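PDB 4UPK: phosphonate monoester hydrolase, which is a hydrolase of the sulfatase family, within the alkaline phosphatase clan. Local coordinates for residues H109-R119 with F152-V160; F450-V459 with V470-P478. All blocks are in the same frame, centred on the assembly; numbering follows the deposited sequence.

Interaction 1 (H109-R119 with F152-V160); sequences HDTPNIATEMR and FPMRGFHEV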
ATOM      1  N   HIS A 109     -10.501   3.478  -2.387  1.00 31.32           N
ATOM      2  CA  HIS A 109      -9.932   2.333  -3.099  1.00 31.76           C
ATOM      3  C   HIS A 109     -10.065   1.000  -2.363  1.00 34.71           C
ATOM      4  O   HIS A 109     -10.240  -0.034  -3.007  1.00 35.76           O
ATOM      5  CB  HIS A 109      -8.477   2.583  -3.487  1.00 33.60           C
ATOM      6  CG  HIS A 109      -8.046   1.763  -4.668  1.00 38.21           C
ATOM      7  ND1 HIS A 109      -8.673   1.886  -5.902  1.00 39.88           N
ATOM      8  CD2 HIS A 109      -7.047   0.854  -4.775  1.00 41.06           C
ATOM      9  CE1 HIS A 109      -8.056   1.036  -6.705  1.00 39.99           C
ATOM     10  NE2 HIS A 109      -7.061   0.403  -6.080  1.00 40.94           N
ATOM     11  N   ASP A 110      -9.987   1.030  -1.025  1.00 28.91           N
ATOM     12  CA  ASP A 110     -10.060  -0.159  -0.181  1.00 27.71           C
ATOM     13  C   ASP A 110     -11.499  -0.574   0.214  1.00 30.29           C
ATOM     14  O   ASP A 110     -11.664  -1.454   1.066  1.00 30.96           O
ATOM     15  CB  ASP A 110      -9.125  -0.003   1.035  1.00 28.83           C
ATOM     16  CG  ASP A 110      -9.405   1.177   1.954  1.00 38.02           C
ATOM     17  OD1 ASP A 110     -10.278   2.016   1.614  1.00 39.40           O
ATOM     18  OD2 ASP A 110      -8.770   1.256   3.019  1.00 41.87           O
ATOM     19  N   THR A 111     -12.525   0.018  -0.436  1.00 24.01           N
ATOM     20  CA  THR A 111     -13.929  -0.315  -0.182  1.00 22.55           C
ATOM     21  C   THR A 111     -14.244  -1.705  -0.741  1.00 23.74           C
ATOM     22  O   THR A 111     -14.136  -1.902  -1.951  1.00 24.73           O
ATOM     23  CB  THR A 111     -14.894   0.764  -0.737  1.00 28.26           C
ATOM     24  OG1 THR A 111     -14.535   2.027  -0.186  1.00 29.98           O
ATOM     25  CG2 THR A 111     -16.347   0.483  -0.398  1.00 27.71           C
ATOM     26  N   PRO A 112     -14.640  -2.674   0.109  1.00 16.70           N
ATOM     27  CA  PRO A 112     -14.989  -3.995  -0.411  1.00 16.53           C
ATOM     28  C   PRO A 112     -16.199  -3.920  -1.343  1.00 21.23           C
ATOM     29  O   PRO A 112     -17.136  -3.170  -1.092  1.00 19.78           O
ATOM     30  CB  PRO A 112     -15.289  -4.805   0.859  1.00 18.39           C
ATOM     31  CG  PRO A 112     -14.674  -4.048   1.962  1.00 21.73           C
ATOM     32  CD  PRO A 112     -14.817  -2.622   1.570  1.00 16.76           C
ATOM     33  N   ASN A 113     -16.140  -4.628  -2.466  1.00 19.48           N
ATOM     34  CA  ASN A 113     -17.231  -4.623  -3.433  1.00 18.63           C
ATOM     35  C   ASN A 113     -17.535  -6.048  -3.873  1.00 23.43           C
ATOM     36  O   ASN A 113     -16.808  -6.967  -3.478  1.00 23.13           O
ATOM     37  CB  ASN A 113     -16.955  -3.667  -4.612  1.00 15.28           C
ATOM     38  CG  ASN A 113     -15.736  -3.985  -5.458  1.00 28.20           C
ATOM     39  OD1 ASN A 113     -15.623  -5.044  -6.075  1.00 24.37           O
ATOM     40  ND2 ASN A 113     -14.843  -3.024  -5.597  1.00 16.85           N
ATOM     41  N   ILE A 114     -18.617  -6.248  -4.658  1.00 19.41           N
ATOM     42  CA  ILE A 114     -19.016  -7.572  -5.152  1.00 17.68           C
ATOM     43  C   ILE A 114     -17.891  -8.275  -5.947  1.00 20.66           C
ATOM     44  O   ILE A 114     -17.701  -9.465  -5.762  1.00 21.27           O
ATOM     45  CB  ILE A 114     -20.409  -7.561  -5.876  1.00 19.49           C
ATOM     46  CG1 ILE A 114     -20.982  -8.990  -6.119  1.00 19.74           C
ATOM     47  CG2 ILE A 114     -20.406  -6.731  -7.169  1.00 18.20           C
ATOM     48  CD1 ILE A 114     -21.415  -9.749  -4.858  1.00 27.46           C
ATOM     49  N   ALA A 115     -17.125  -7.538  -6.770  1.00 16.85           N
ATOM     50  CA  ALA A 115     -16.045  -8.098  -7.588  1.00 16.85           C
ATOM     51  C   ALA A 115     -14.839  -8.554  -6.745  1.00 21.90           C
ATOM     52  O   ALA A 115     -14.374  -9.685  -6.908  1.00 21.79           O
ATOM     53  CB  ALA A 115     -15.620  -7.109  -8.664  1.00 16.94           C
ATOM     54  N   THR A 116     -14.365  -7.697  -5.815  1.00 19.19           N
ATOM     55  CA  THR A 116     -13.241  -8.018  -4.923  1.00 19.34           C
ATOM     56  C   THR A 116     -13.556  -9.235  -4.051  1.00 23.50           C
ATOM     57  O   THR A 116     -12.700 -10.104  -3.871  1.00 24.47           O
ATOM     58  CB  THR A 116     -12.832  -6.809  -4.074  1.00 24.31           C
ATOM     59  OG1 THR A 116     -13.952  -6.354  -3.313  1.00 26.49           O
ATOM     60  CG2 THR A 116     -12.240  -5.673  -4.908  1.00 19.68           C
ATOM     61  N   GLU A 117     -14.795  -9.308  -3.542  1.00 19.76           N
ATOM     62  CA  GLU A 117     -15.251 -10.406  -2.698  1.00 19.75           C
ATOM     63  C   GLU A 117     -15.474 -11.692  -3.484  1.00 23.02           C
ATOM     64  O   GLU A 117     -15.122 -12.752  -2.976  1.00 24.31           O
ATOM     65  CB  GLU A 117     -16.452 -10.000  -1.830  1.00 20.42           C
ATOM     66  CG  GLU A 117     -16.186  -8.857  -0.856  1.00 23.34           C
ATOM     67  CD  GLU A 117     -14.832  -8.804  -0.179  1.00 36.31           C
ATOM     68  OE1 GLU A 117     -14.604  -9.590   0.771  1.00 25.17           O
ATOM     69  OE2 GLU A 117     -13.997  -7.966  -0.597  1.00 25.54           O
ATOM     70  N   MET A 118     -15.994 -11.597  -4.733  1.00 17.36           N
ATOM     71  CA  MET A 118     -16.169 -12.740  -5.635  1.00 16.88           C
ATOM     72  C   MET A 118     -14.821 -13.289  -6.097  1.00 22.86           C
ATOM     73  O   MET A 118     -14.720 -14.491  -6.321  1.00 25.13           O
ATOM     74  CB  MET A 118     -17.066 -12.407  -6.843  1.00 18.49           C
ATOM     75  CG  MET A 118     -18.561 -12.324  -6.494  1.00 20.64           C
ATOM     76  SD  MET A 118     -19.330 -13.901  -6.044  1.00 23.73           S
ATOM     77  CE  MET A 118     -19.679 -14.577  -7.650  1.00 19.54           C
ATOM     78  N   ARG A 119     -13.779 -12.429  -6.198  1.00 18.63           N
ATOM     79  CA  ARG A 119     -12.413 -12.834  -6.553  1.00 19.16           C
ATOM     80  C   ARG A 119     -11.801 -13.732  -5.472  1.00 23.99           C
ATOM     81  O   ARG A 119     -11.032 -14.653  -5.792  1.00 22.49           O
ATOM     82  CB  ARG A 119     -11.520 -11.617  -6.806  1.00 19.11           C
ATOM     83  CG  ARG A 119     -11.728 -11.010  -8.184  1.00 20.39           C
ATOM     84  CD  ARG A 119     -10.512 -10.220  -8.589  1.00 28.57           C
ATOM     85  NE  ARG A 119     -10.644  -9.700  -9.945  1.00 41.20           N
ATOM     86  CZ  ARG A 119      -9.694  -9.758 -10.873  1.00 53.56           C
ATOM     87  NH1 ARG A 119      -8.534 -10.354 -10.612  1.00 34.18           N
ATOM     88  NH2 ARG A 119      -9.901  -9.235 -12.072  1.00 40.06           N
ATOM     89  N   PHE A 152     -15.692   4.991 -15.344  1.00 26.69           N
ATOM     90  CA  PHE A 152     -14.608   4.014 -15.255  1.00 26.29           C
ATOM     91  C   PHE A 152     -14.976   2.702 -14.501  1.00 28.59           C
ATOM     92  O   PHE A 152     -15.661   2.789 -13.474  1.00 27.23           O
ATOM     93  CB  PHE A 152     -13.341   4.670 -14.674  1.00 28.05           C
ATOM     94  CG  PHE A 152     -12.075   3.987 -15.134  1.00 29.89           C
ATOM     95  CD1 PHE A 152     -11.567   4.217 -16.408  1.00 33.54           C
ATOM     96  CD2 PHE A 152     -11.431   3.058 -14.320  1.00 32.52           C
ATOM     97  CE1 PHE A 152     -10.425   3.544 -16.855  1.00 35.25           C
ATOM     98  CE2 PHE A 152     -10.306   2.369 -14.772  1.00 36.25           C
ATOM     99  CZ  PHE A 152      -9.798   2.625 -16.033  1.00 34.78           C
ATOM    100  N   PRO A 153     -14.547   1.494 -15.002  1.00 23.51           N
ATOM    101  CA  PRO A 153     -14.873   0.242 -14.288  1.00 22.48           C
ATOM    102  C   PRO A 153     -14.231   0.095 -12.904  1.00 25.30           C
ATOM    103  O   PRO A 153     -13.056   0.410 -12.694  1.00 24.50           O
ATOM    104  CB  PRO A 153     -14.421  -0.857 -15.252  1.00 24.01           C
ATOM    105  CG  PRO A 153     -13.357  -0.219 -16.070  1.00 29.04           C
ATOM    106  CD  PRO A 153     -13.767   1.213 -16.230  1.00 24.87           C
ATOM    107  N   MET A 154     -15.035  -0.422 -11.975  1.00 20.51           N
ATOM    108  CA  MET A 154     -14.714  -0.682 -10.584  1.00 19.72           C
ATOM    109  C   MET A 154     -13.625  -1.756 -10.458  1.00 25.91           C
ATOM    110  O   MET A 154     -13.626  -2.740 -11.203  1.00 25.07           O
ATOM    111  CB  MET A 154     -15.995  -1.133  -9.862  1.00 20.67           C
ATOM    112  CG  MET A 154     -15.859  -1.296  -8.378  1.00 22.86           C
ATOM    113  SD  MET A 154     -17.442  -1.773  -7.649  1.00 25.48           S
ATOM    114  CE  MET A 154     -17.973  -0.239  -6.980  1.00 20.55           C
ATOM    115  N   ARG A 155     -12.706  -1.542  -9.495  1.00 23.67           N
ATOM    116  CA  ARG A 155     -11.615  -2.413  -9.086  1.00 24.67           C
ATOM    117  C   ARG A 155     -12.155  -3.832  -8.836  1.00 27.61           C
ATOM    118  O   ARG A 155     -13.121  -4.004  -8.079  1.00 27.06           O
ATOM    119  CB  ARG A 155     -10.998  -1.852  -7.785  1.00 27.93           C
ATOM    120  CG  ARG A 155      -9.862  -2.677  -7.205  1.00 38.40           C
ATOM    121  CD  ARG A 155      -9.557  -2.330  -5.765  1.00 51.56           C
ATOM    122  NE  ARG A 155      -8.467  -3.174  -5.271  1.00 67.83           N
ATOM    123  CZ  ARG A 155      -7.846  -3.013  -4.107  1.00 84.97           C
ATOM    124  NH1 ARG A 155      -8.202  -2.031  -3.286  1.00 70.56           N
ATOM    125  NH2 ARG A 155      -6.857  -3.828  -3.758  1.00 69.70           N
ATOM    126  N   GLY A 156     -11.532  -4.817  -9.486  1.00 21.77           N
ATOM    127  CA  GLY A 156     -11.925  -6.211  -9.364  1.00 21.19           C
ATOM    128  C   GLY A 156     -12.649  -6.725 -10.589  1.00 25.20           C
ATOM    129  O   GLY A 156     -12.553  -7.911 -10.901  1.00 26.45           O
ATOM    130  N   PHE A 157     -13.381  -5.842 -11.299  1.00 20.24           N
ATOM    131  CA  PHE A 157     -14.110  -6.223 -12.509  1.00 18.30           C
ATOM    132  C   PHE A 157     -13.185  -6.377 -13.685  1.00 24.24           C
ATOM    133  O   PHE A 157     -12.303  -5.543 -13.909  1.00 24.01           O
ATOM    134  CB  PHE A 157     -15.248  -5.237 -12.843  1.00 18.63           C
ATOM    135  CG  PHE A 157     -16.546  -5.480 -12.108  1.00 18.96           C
ATOM    136  CD1 PHE A 157     -17.411  -6.496 -12.504  1.00 21.58           C
ATOM    137  CD2 PHE A 157     -16.904  -4.697 -11.020  1.00 20.32           C
ATOM    138  CE1 PHE A 157     -18.610  -6.737 -11.813  1.00 21.89           C
ATOM    139  CE2 PHE A 157     -18.104  -4.932 -10.330  1.00 23.70           C
ATOM    140  CZ  PHE A 157     -18.953  -5.948 -10.737  1.00 21.50           C
ATOM    141  N   HIS A 158     -13.379  -7.467 -14.432  1.00 22.01           N
ATOM    142  CA  HIS A 158     -12.605  -7.743 -15.615  1.00 22.63           C
ATOM    143  C   HIS A 158     -13.520  -7.399 -16.785  1.00 25.37           C
ATOM    144  O   HIS A 158     -14.543  -8.051 -17.017  1.00 22.95           O
ATOM    145  CB  HIS A 158     -12.096  -9.185 -15.660  1.00 24.40           C
ATOM    146  CG  HIS A 158     -11.019  -9.385 -16.681  1.00 28.40           C
ATOM    147  ND1 HIS A 158      -9.678  -9.335 -16.333  1.00 30.76           N
ATOM    148  CD2 HIS A 158     -11.119  -9.617 -18.011  1.00 30.59           C
ATOM    149  CE1 HIS A 158      -9.005  -9.551 -17.453  1.00 30.65           C
ATOM    150  NE2 HIS A 158      -9.830  -9.738 -18.490  1.00 30.75           N
ATOM    151  N   GLU A 159     -13.187  -6.300 -17.464  1.00 21.83           N
ATOM    152  CA  GLU A 159     -13.979  -5.797 -18.567  1.00 21.37           C
ATOM    153  C   GLU A 159     -13.779  -6.617 -19.840  1.00 25.77           C
ATOM    154  O   GLU A 159     -12.662  -6.719 -20.332  1.00 26.19           O
ATOM    155  CB  GLU A 159     -13.666  -4.319 -18.793  1.00 21.66           C
ATOM    156  CG  GLU A 159     -14.677  -3.604 -19.653  1.00 18.59           C
ATOM    157  CD  GLU A 159     -14.236  -2.194 -19.957  1.00 23.31           C
ATOM    158  OE1 GLU A 159     -13.252  -2.038 -20.712  1.00 22.98           O
ATOM    159  OE2 GLU A 159     -14.873  -1.243 -19.449  1.00 16.66           O
ATOM    160  N   VAL A 160     -14.873  -7.215 -20.341  1.00 22.34           N
ATOM    161  CA  VAL A 160     -14.922  -7.992 -21.577  1.00 21.98           C
ATOM    162  C   VAL A 160     -15.336  -7.045 -22.734  1.00 26.17           C
ATOM    163  O   VAL A 160     -14.674  -7.025 -23.773  1.00 26.19           O
ATOM    164  CB  VAL A 160     -15.834  -9.242 -21.463  1.00 24.90           C
ATOM    165  CG1 VAL A 160     -15.625 -10.168 -22.659  1.00 24.57           C
ATOM    166  CG2 VAL A 160     -15.575  -9.999 -20.160  1.00 24.54           C
TER
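With CG anti to the backbone N (chi1 178°) and the chain extended as far as NE, the side chain of R155 runs out across H109, whose own CG also lies anti to N (chi1 -155°) and swings the imidazole to meet it. Guanidinium and ring lie nearly parallel, their planes 12° apart and their centres 4.5 Å from each other, while R155 CD sits over the same ring. R155 NH1 also donates to H109 O at 2.9 Å, reaching the carbonyl from above its plane, so stack and bond together fix how the guanidinium is turned.

Further along, N113 ND2 gives a hydrogen bond of 3.2 Å to R155 O, in the plane of that carbonyl, and M154 CG and SD pack against the same amide. The amide oxygen, N113 OD1, accepts from T116 N. One asparagine thus caps its helix and ties it to the turn.

The methyl of A115 rests on the face of F157, with CB 3.8 Å from the ring centroid, and I114 CG2 touches CZ of that ring at 3.9 Å. G156 sits at positive phi, and with no side chain it leaves room for the A115 methyl, which a CB there would strike. R119 NE donates to G156 O at 2.8 Å, in plane and on a lone pair; NH2 adds a weak second bond, and NH1 pairs with D144 of the second subunit.

The whole combines an N-terminal capping box, formed by N113 and T116 with a reciprocal bond from N113 N to T116 OG1, with the type II beta turn M154-F157 packed on the short helix 114-120.

Interaction 2 (F450-V459 with V470-P478); sequences FGFGPSAGAV and VEFAADLPP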
ATOM      1  N   PHE A 450     -31.190  28.241  -2.596  1.00 21.55           N
ATOM      2  CA  PHE A 450     -31.274  28.132  -1.142  1.00 21.70           C
ATOM      3  C   PHE A 450     -30.048  28.545  -0.324  1.00 25.67           C
ATOM      4  O   PHE A 450     -30.183  28.777   0.874  1.00 27.26           O
ATOM      5  CB  PHE A 450     -31.953  26.823  -0.688  1.00 23.06           C
ATOM      6  CG  PHE A 450     -33.218  26.514  -1.453  1.00 23.96           C
ATOM      7  CD1 PHE A 450     -34.364  27.279  -1.275  1.00 28.05           C
ATOM      8  CD2 PHE A 450     -33.264  25.457  -2.351  1.00 26.73           C
ATOM      9  CE1 PHE A 450     -35.533  27.002  -1.998  1.00 29.57           C
ATOM     10  CE2 PHE A 450     -34.433  25.171  -3.071  1.00 29.94           C
ATOM     11  CZ  PHE A 450     -35.559  25.947  -2.890  1.00 28.65           C
ATOM     12  N   GLY A 451     -28.906  28.731  -0.977  1.00 20.53           N
ATOM     13  CA  GLY A 451     -27.701  29.281  -0.361  1.00 20.51           C
ATOM     14  C   GLY A 451     -26.815  28.436   0.529  1.00 24.29           C
ATOM     15  O   GLY A 451     -25.937  28.994   1.190  1.00 24.99           O
ATOM     16  N   PHE A 452     -26.977  27.106   0.509  1.00 18.93           N
ATOM     17  CA  PHE A 452     -26.181  26.174   1.314  1.00 17.29           C
ATOM     18  C   PHE A 452     -24.928  25.702   0.543  1.00 19.77           C
ATOM     19  O   PHE A 452     -24.925  25.681  -0.689  1.00 18.68           O
ATOM     20  CB  PHE A 452     -27.054  24.967   1.782  1.00 17.72           C
ATOM     21  CG  PHE A 452     -27.634  24.134   0.650  1.00 18.25           C
ATOM     22  CD1 PHE A 452     -26.933  23.050   0.133  1.00 18.93           C
ATOM     23  CD2 PHE A 452     -28.884  24.434   0.106  1.00 19.67           C
ATOM     24  CE1 PHE A 452     -27.453  22.298  -0.928  1.00 19.85           C
ATOM     25  CE2 PHE A 452     -29.408  23.676  -0.950  1.00 22.11           C
ATOM     26  CZ  PHE A 452     -28.679  22.630  -1.477  1.00 19.79           C
ATOM     27  N   GLY A 453     -23.902  25.283   1.287  1.00 17.22           N
ATOM     28  CA  GLY A 453     -22.644  24.801   0.719  1.00 16.58           C
ATOM     29  C   GLY A 453     -22.606  23.309   0.466  1.00 20.52           C
ATOM     30  O   GLY A 453     -23.572  22.597   0.782  1.00 18.82           O
ATOM     31  N   PRO A 454     -21.459  22.794  -0.059  1.00 19.20           N
ATOM     32  CA  PRO A 454     -21.385  21.355  -0.403  1.00 18.62           C
ATOM     33  C   PRO A 454     -21.253  20.325   0.728  1.00 20.52           C
ATOM     34  O   PRO A 454     -21.108  19.132   0.443  1.00 17.25           O
ATOM     35  CB  PRO A 454     -20.251  21.299  -1.425  1.00 20.94           C
ATOM     36  CG  PRO A 454     -19.354  22.428  -1.039  1.00 24.96           C
ATOM     37  CD  PRO A 454     -20.238  23.514  -0.494  1.00 20.54           C
ATOM     38  N   SER A 455     -21.313  20.778   2.001  1.00 18.73           N
ATOM     39  CA  SER A 455     -21.325  19.932   3.193  1.00 19.41           C
ATOM     40  C   SER A 455     -22.789  19.739   3.654  1.00 23.78           C
ATOM     41  O   SER A 455     -23.057  18.900   4.512  1.00 23.33           O
ATOM     42  CB  SER A 455     -20.508  20.571   4.326  1.00 24.13           C
ATOM     43  OG  SER A 455     -19.113  20.362   4.155  1.00 32.31           O
ATOM     44  N   ALA A 456     -23.726  20.526   3.091  1.00 21.34           N
ATOM     45  CA  ALA A 456     -25.153  20.518   3.466  1.00 20.47           C
ATOM     46  C   ALA A 456     -26.123  20.139   2.329  1.00 22.82           C
ATOM     47  O   ALA A 456     -27.300  20.510   2.365  1.00 24.36           O
ATOM     48  CB  ALA A 456     -25.530  21.863   4.074  1.00 20.82           C
ATOM     49  N   GLY A 457     -25.636  19.363   1.370  1.00 16.65           N
ATOM     50  CA  GLY A 457     -26.432  18.932   0.230  1.00 16.23           C
ATOM     51  C   GLY A 457     -27.262  17.672   0.422  1.00 20.20           C
ATOM     52  O   GLY A 457     -28.084  17.342  -0.436  1.00 18.69           O
ATOM     53  N   ALA A 458     -27.050  16.950   1.547  1.00 16.95           N
ATOM     54  CA  ALA A 458     -27.739  15.686   1.819  1.00 15.39           C
ATOM     55  C   ALA A 458     -29.231  15.756   2.108  1.00 18.61           C
ATOM     56  O   ALA A 458     -29.715  16.608   2.855  1.00 18.65           O
ATOM     57  CB  ALA A 458     -27.022  14.897   2.893  1.00 15.98           C
ATOM     58  N   VAL A 459     -29.958  14.834   1.478  1.00 14.68           N
ATOM     59  CA  VAL A 459     -31.393  14.628   1.614  1.00 13.07           C
ATOM     60  C   VAL A 459     -31.541  13.154   2.035  1.00 18.59           C
ATOM     61  O   VAL A 459     -30.748  12.305   1.602  1.00 18.72           O
ATOM     62  CB  VAL A 459     -32.170  14.916   0.302  1.00 14.45           C
ATOM     63  CG1 VAL A 459     -33.661  15.012   0.579  1.00 13.40           C
ATOM     64  CG2 VAL A 459     -31.685  16.195  -0.381  1.00 14.11           C
ATOM     65  N   VAL A 470     -39.246  13.116   4.339  1.00 13.03           N
ATOM     66  CA  VAL A 470     -38.091  13.678   3.651  1.00 12.00           C
ATOM     67  C   VAL A 470     -37.457  14.696   4.613  1.00 18.53           C
ATOM     68  O   VAL A 470     -38.143  15.589   5.102  1.00 17.38           O
ATOM     69  CB  VAL A 470     -38.418  14.299   2.267  1.00 14.88           C
ATOM     70  CG1 VAL A 470     -37.180  14.941   1.635  1.00 14.37           C
ATOM     71  CG2 VAL A 470     -39.043  13.267   1.310  1.00 14.46           C
ATOM     72  N   GLU A 471     -36.148  14.545   4.903  1.00 15.79           N
ATOM     73  CA  GLU A 471     -35.414  15.479   5.765  1.00 14.51           C
ATOM     74  C   GLU A 471     -34.177  15.982   5.053  1.00 16.35           C
ATOM     75  O   GLU A 471     -33.455  15.191   4.438  1.00 15.77           O
ATOM     76  CB  GLU A 471     -35.033  14.824   7.099  1.00 16.07           C
ATOM     77  CG  GLU A 471     -36.227  14.522   7.997  1.00 25.08           C
ATOM     78  CD  GLU A 471     -36.708  15.642   8.897  1.00 26.73           C
ATOM     79  OE1 GLU A 471     -36.276  16.805   8.710  1.00  6.82           O
ATOM     80  OE2 GLU A 471     -37.515  15.342   9.807  1.00  9.90           O
ATOM     81  N   PHE A 472     -33.924  17.291   5.148  1.00 13.59           N
ATOM     82  CA  PHE A 472     -32.771  17.977   4.538  1.00 13.68           C
ATOM     83  C   PHE A 472     -31.694  18.335   5.577  1.00 15.57           C
ATOM     84  O   PHE A 472     -32.029  18.737   6.685  1.00 11.91           O
ATOM     85  CB  PHE A 472     -33.246  19.294   3.872  1.00 15.92           C
ATOM     86  CG  PHE A 472     -34.190  19.084   2.719  1.00 17.28           C
ATOM     87  CD1 PHE A 472     -35.565  18.998   2.929  1.00 18.11           C
ATOM     88  CD2 PHE A 472     -33.707  18.929   1.427  1.00 19.95           C
ATOM     89  CE1 PHE A 472     -36.430  18.767   1.870  1.00 20.91           C
ATOM     90  CE2 PHE A 472     -34.582  18.716   0.361  1.00 20.44           C
ATOM     91  CZ  PHE A 472     -35.935  18.646   0.589  1.00 19.42           C
ATOM     92  N   ALA A 473     -30.397  18.251   5.178  1.00 14.16           N
ATOM     93  CA  ALA A 473     -29.240  18.670   5.982  1.00 13.15           C
ATOM     94  C   ALA A 473     -29.256  20.208   6.015  1.00 18.79           C
ATOM     95  O   ALA A 473     -28.961  20.813   7.043  1.00 17.07           O
ATOM     96  CB  ALA A 473     -27.946  18.173   5.344  1.00 13.19           C
ATOM     97  N   ALA A 474     -29.636  20.832   4.874  1.00 17.92           N
ATOM     98  CA  ALA A 474     -29.791  22.276   4.716  1.00 17.85           C
ATOM     99  C   ALA A 474     -31.063  22.761   5.451  1.00 22.41           C
ATOM    100  O   ALA A 474     -31.922  21.954   5.829  1.00 21.75           O
ATOM    101  CB  ALA A 474     -29.884  22.617   3.242  1.00 18.51           C
ATOM    102  N   ASP A 475     -31.174  24.075   5.662  1.00 20.14           N
ATOM    103  CA  ASP A 475     -32.298  24.676   6.368  1.00 20.65           C
ATOM    104  C   ASP A 475     -33.601  24.749   5.553  1.00 25.45           C
ATOM    105  O   ASP A 475     -34.192  25.825   5.391  1.00 26.81           O
ATOM    106  CB  ASP A 475     -31.904  26.026   6.969  1.00 23.21           C
ATOM    107  CG  ASP A 475     -32.145  26.064   8.461  1.00 41.31           C
ATOM    108  OD1 ASP A 475     -33.292  26.361   8.864  1.00 48.27           O
ATOM    109  OD2 ASP A 475     -31.203  25.713   9.229  1.00 42.75           O
ATOM    110  N   LEU A 476     -34.047  23.588   5.056  1.00 21.74           N
ATOM    111  CA  LEU A 476     -35.289  23.404   4.295  1.00 20.74           C
ATOM    112  C   LEU A 476     -36.212  22.524   5.123  1.00 22.00           C
ATOM    113  O   LEU A 476     -35.735  21.542   5.699  1.00 21.73           O
ATOM    114  CB  LEU A 476     -35.016  22.737   2.942  1.00 20.65           C
ATOM    115  CG  LEU A 476     -34.362  23.589   1.866  1.00 26.89           C
ATOM    116  CD1 LEU A 476     -34.008  22.733   0.667  1.00 28.24           C
ATOM    117  CD2 LEU A 476     -35.273  24.759   1.430  1.00 30.81           C
ATOM    118  N   PRO A 477     -37.519  22.845   5.225  1.00 16.61           N
ATOM    119  CA  PRO A 477     -38.401  22.024   6.068  1.00 14.72           C
ATOM    120  C   PRO A 477     -38.626  20.583   5.585  1.00 17.78           C
ATOM    121  O   PRO A 477     -38.476  20.284   4.398  1.00 16.14           O
ATOM    122  CB  PRO A 477     -39.716  22.831   6.106  1.00 16.31           C
ATOM    123  CG  PRO A 477     -39.695  23.665   4.889  1.00 20.30           C
ATOM    124  CD  PRO A 477     -38.250  24.004   4.655  1.00 17.11           C
ATOM    125  N   PRO A 478     -39.016  19.659   6.505  1.00 14.08           N
ATOM    126  CA  PRO A 478     -39.293  18.287   6.067  1.00 13.33           C
ATOM    127  C   PRO A 478     -40.525  18.165   5.163  1.00 16.07           C
ATOM    128  O   PRO A 478     -41.324  19.104   5.046  1.00 15.65           O
ATOM    129  CB  PRO A 478     -39.532  17.537   7.385  1.00 14.90           C
ATOM    130  CG  PRO A 478     -39.927  18.566   8.361  1.00 17.93           C
ATOM    131  CD  PRO A 478     -39.212  19.818   7.964  1.00 13.78           C
TER
HETATM  132  O   HOH W   1     -29.793  19.666   2.076  1.00 13.90           O
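V459 and F472 face each other as an antiparallel, non-hydrogen-bonded pair with CA atoms 4.7 Å apart, and beyond them A473 N donates to A458 O at 2.9 Å, almost straight along the carbonyl direction. This is the open end of a beta hairpin, strands 458-463 and 467-472, the central pair of a four-stranded antiparallel sheet. It is a worked case of how the segments entering and leaving a hairpin can stay together where regular pairing stops.

On the sheet face that carries V459 and F472, the two side chains run alongside each other. The valine sets CG1 anti to its backbone N (chi1 -166°), which places this methyl over the phenylalanine ring, 4.2 Å from the centroid, and also against V470 CG1 at 3.7 Å. H277 meets the F472 ring as well, with the two planes not far from parallel.

At the strand ends and beyond, the contact passes to small residues and aromatic faces. A458 CB and A473 CB touch loosely, and M517 and M514 of the third subunit pack on these two alanines respectively. A474 CB lies over the face of F452, 3.8 Å from CG; the phenylalanine holds CG between its backbone N and carbonyl carbon (chi1 61°), turning the ring toward the alanine. L476 crosses F450 at about a right angle and puts CD2 over that ring, 4.0 Å from its centroid.

Beyond the last pair the backbones still run close, but A456 O and A474 N are poorly aligned for a direct bond. A single water bridges them instead, donating to A456 O at 2.6 Å and to A458 O, and accepting from A474 N at 3.0 Å.

How the interactions relate
Interactions 1 and 2 lie in separate regions of one chain, their centres about 32 Å apart and their nearest atoms about 18 Å, and they share no helix or strand. Residues 109-119 with 152-160 join a helix start to a turn that leads into a strand of the large mixed sheet, in a partly buried setting where arginine and asparagine side chains grip backbone carbonyls. Residues 450-459 with 470-478 extend a hairpin of the smaller antiparallel sheet and are mostly buried; there the side chains meet through methyl groups and aromatic faces, and the polar links between the two segments are left to backbone and water. Interaction 1 meets the second subunit and, through D110 alone, the third; interaction 2 meets the third.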